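Local coordinates for regulatory protein YycH-like domain-containing protein (Eubacterium rectale, PDB 5COZ) that is of unknown function but is made with a signal sequence and contains a YycH-like domain, so it may have a regulatory role outside the cytoplasm, at residues G62-I67 and Y305-D310. Numbering follows the deposited sequence.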
ATOM      1  N   GLY A  62     -20.256   4.414  -0.885  1.00  7.94           N
ATOM      2  CA  GLY A  62     -20.532   5.825  -1.112  1.00  8.11           C
ATOM      3  C   GLY A  62     -19.929   6.355  -2.386  1.00  9.44           C
ATOM      4  O   GLY A  62     -19.587   5.602  -3.308  1.00  8.78           O
ATOM      5  N   LYS A  63     -19.907   7.671  -2.455  1.00  7.58           N
ATOM      6  CA  LYS A  63     -19.273   8.417  -3.536  1.00  6.73           C
ATOM      7  C   LYS A  63     -18.190   9.249  -2.917  1.00  9.45           C
ATOM      8  O   LYS A  63     -18.398   9.823  -1.831  1.00  9.41           O
ATOM      9  CB  LYS A  63     -20.262   9.346  -4.247  1.00  9.81           C
ATOM     10  CG  LYS A  63     -21.488   8.687  -4.857  1.00 19.35           C
ATOM     11  CD  LYS A  63     -21.202   8.078  -6.190  1.00 20.37           C
ATOM     12  CE  LYS A  63     -22.502   7.727  -6.884  1.00 20.54           C
ATOM     13  NZ  LYS A  63     -22.206   6.908  -8.082  1.00 18.31           N
ATOM     14  N   VAL A  64     -17.047   9.346  -3.595  1.00  7.88           N
ATOM     15  CA  VAL A  64     -15.937  10.214  -3.169  1.00  6.88           C
ATOM     16  C   VAL A  64     -15.496  11.036  -4.347  1.00  8.82           C
ATOM     17  O   VAL A  64     -15.734  10.655  -5.499  1.00 10.09           O
ATOM     18  CB  VAL A  64     -14.707   9.418  -2.615  1.00  9.17           C
ATOM     19  CG1 VAL A  64     -15.068   8.575  -1.391  1.00 10.07           C
ATOM     20  CG2 VAL A  64     -14.077   8.550  -3.706  1.00  8.55           C
ATOM     21  N   LYS A  65     -14.822  12.144  -4.073  1.00  8.15           N
ATOM     22  CA  LYS A  65     -14.229  12.976  -5.107  1.00  7.95           C
ATOM     23  C   LYS A  65     -12.743  12.915  -4.958  1.00  9.06           C
ATOM     24  O   LYS A  65     -12.230  12.941  -3.847  1.00  9.35           O
ATOM     25  CB  LYS A  65     -14.700  14.441  -4.951  1.00 10.07           C
ATOM     26  CG  LYS A  65     -16.056  14.723  -5.555  1.00 22.06           C
ATOM     27  CD  LYS A  65     -16.304  16.235  -5.612  1.00 28.37           C
ATOM     28  CE  LYS A  65     -17.576  16.575  -6.356  1.00 34.68           C
ATOM     29  NZ  LYS A  65     -18.791  16.377  -5.519  1.00 41.91           N
ATOM     30  N   ALA A  66     -12.031  12.897  -6.073  1.00  8.44           N
ATOM     31  CA  ALA A  66     -10.588  12.968  -6.021  1.00  9.05           C
ATOM     32  C   ALA A  66     -10.142  14.283  -5.397  1.00 11.20           C
ATOM     33  O   ALA A  66     -10.759  15.327  -5.665  1.00 12.93           O
ATOM     34  CB  ALA A  66     -10.034  12.879  -7.444  1.00 11.85           C
ATOM     35  N   ILE A  67      -9.102  14.236  -4.550  1.00  7.72           N
ATOM     36  CA  ILE A  67      -8.469  15.437  -4.014  1.00  8.72           C
ATOM     37  C   ILE A  67      -7.413  15.811  -5.040  1.00 13.75           C
ATOM     38  O   ILE A  67      -6.529  15.001  -5.354  1.00 16.08           O
ATOM     39  CB  ILE A  67      -7.910  15.232  -2.580  1.00 12.40           C
ATOM     40  CG1 ILE A  67      -9.087  15.004  -1.599  1.00 13.37           C
ATOM     41  CG2 ILE A  67      -7.070  16.465  -2.128  1.00 13.58           C
ATOM     42  CD1 ILE A  67      -8.734  14.542  -0.235  1.00 11.74           C
ATOM     43  N   TYR A 305     -11.330  -0.669   0.795  1.00  5.53           N
ATOM     44  CA  TYR A 305     -12.295   0.093   0.021  1.00  5.37           C
ATOM     45  C   TYR A 305     -11.766   0.263  -1.388  1.00  7.50           C
ATOM     46  O   TYR A 305     -10.742   0.928  -1.600  1.00  8.34           O
ATOM     47  CB  TYR A 305     -12.504   1.483   0.651  1.00  5.83           C
ATOM     48  CG  TYR A 305     -13.679   1.607   1.591  1.00  5.71           C
ATOM     49  CD1 TYR A 305     -14.951   1.182   1.214  1.00  5.62           C
ATOM     50  CD2 TYR A 305     -13.547   2.241   2.820  1.00  5.51           C
ATOM     51  CE1 TYR A 305     -16.065   1.391   2.036  1.00  6.20           C
ATOM     52  CE2 TYR A 305     -14.654   2.467   3.647  1.00  6.56           C
ATOM     53  CZ  TYR A 305     -15.911   2.047   3.247  1.00  7.66           C
ATOM     54  OH  TYR A 305     -16.998   2.292   4.055  1.00  7.83           O
HETATM   55  N   MSE A 306     -12.487  -0.293  -2.358  1.00  6.00           N
HETATM   56  CA  MSE A 306     -12.080  -0.148  -3.752  1.00  6.11           C
HETATM   57  C   MSE A 306     -12.818   1.033  -4.368  1.00  7.81           C
HETATM   58  O   MSE A 306     -13.997   1.254  -4.075  1.00  6.68           O
HETATM   59  CB  MSE A 306     -12.360  -1.425  -4.542  1.00  7.13           C
HETATM   60  CG  MSE A 306     -11.867  -1.318  -5.977  1.00  8.75           C
HETATM   61 SE   MSE A 306     -11.747  -3.048  -6.829  0.75 11.54          SE
HETATM   62  CE  MSE A 306     -10.076  -3.601  -6.090  1.00 11.17           C
ATOM     63  N   LEU A 307     -12.090   1.788  -5.198  1.00  7.26           N
ATOM     64  CA  LEU A 307     -12.681   2.886  -5.935  0.60  7.94           C
ATOM     65  C   LEU A 307     -12.968   2.503  -7.360  1.00  8.99           C
ATOM     66  O   LEU A 307     -12.135   1.868  -8.028  1.00  9.02           O
ATOM     67  CB  LEU A 307     -11.782   4.086  -5.934  0.60  8.17           C
ATOM     68  CG  LEU A 307     -11.505   4.708  -4.590  0.60 12.71           C
ATOM     69  CD1 LEU A 307     -11.044   6.003  -4.811  0.60 13.80           C
ATOM     70  CD2 LEU A 307     -12.756   4.928  -3.786  0.60 15.99           C
ATOM     71  N   PHE A 308     -14.168   2.901  -7.830  1.00  7.77           N
ATOM     72  CA  PHE A 308     -14.586   2.618  -9.197  1.00  8.08           C
ATOM     73  C   PHE A 308     -14.904   3.934  -9.859  1.00 11.73           C
ATOM     74  O   PHE A 308     -15.788   4.670  -9.376  1.00 10.96           O
ATOM     75  CB  PHE A 308     -15.810   1.678  -9.202  1.00  9.34           C
ATOM     76  CG  PHE A 308     -15.572   0.345  -8.538  1.00  9.48           C
ATOM     77  CD1 PHE A 308     -15.039  -0.723  -9.257  1.00 10.86           C
ATOM     78  CD2 PHE A 308     -15.810   0.172  -7.177  1.00  9.95           C
ATOM     79  CE1 PHE A 308     -14.822  -1.955  -8.647  1.00 12.35           C
ATOM     80  CE2 PHE A 308     -15.592  -1.054  -6.569  1.00 12.68           C
ATOM     81  CZ  PHE A 308     -15.114  -2.116  -7.311  1.00 11.03           C
ATOM     82  N   ALA A 309     -14.214   4.246 -10.961  1.00  8.88           N
ATOM     83  CA  ALA A 309     -14.474   5.519 -11.644  1.00  9.17           C
ATOM     84  C   ALA A 309     -15.951   5.674 -11.998  1.00 13.23           C
ATOM     85  O   ALA A 309     -16.607   4.716 -12.418  1.00 12.24           O
ATOM     86  CB  ALA A 309     -13.612   5.626 -12.893  1.00 10.86           C
ATOM     87  N   ASP A 310     -16.498   6.877 -11.747  1.00 11.69           N
ATOM     88  CA  ASP A 310     -17.900   7.123 -12.026  1.00 12.96           C
ATOM     89  C   ASP A 310     -17.993   8.143 -13.152  1.00 21.20           C
ATOM     90  O   ASP A 310     -18.202   7.753 -14.299  1.00 24.07           O
ATOM     91  CB  ASP A 310     -18.643   7.562 -10.739  1.00 14.05           C
ATOM     92  CG  ASP A 310     -20.138   7.833 -10.886  1.00 24.20           C
ATOM     93  OD1 ASP A 310     -20.719   7.452 -11.935  1.00 25.73           O
ATOM     94  OD2 ASP A 310     -20.727   8.372  -9.939  1.00 28.06           O
TER
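Two strands of one mixed beta-sheet, 58-66 and 295-311, meet here through side chains alone, since strand 314-330 pairs antiparallel with both and lies between them in the pairing order. On one face of strand 58-66, Lys63 and Asp310 form a salt bridge, with NZ of Lys63 2.8 Å from OD2 of Asp310. The ammonium comes from above the carboxylate plane, 56° out of it, and the two side chains cross at about a right angle. The lysine chain bends at its second torsion (chi2 -81°) and then runs out extended, bringing NZ to the aspartate although its CB does not point there. Asp316 of strand 314-330 binds the same NZ, so two carboxylates share one ammonium. A methionine in place of Lys63 would probably leave Asp310 and Asp316 close together without the positive charge that now offsets them. On the other face, in one of two modelled conformers of Leu307, CD2 lies 3.9 Å from CG2 of Val64. Ile317 and Tyr262 touch both residues and extend this buried apolar patch. The contact, ionic on one face and apolar on the other, thus reaches over the middle strand of a mixed beta-sheet in which 295-311 and 314-330 form an antiparallel hairpin and 58-66 adds antiparallel to 314-330.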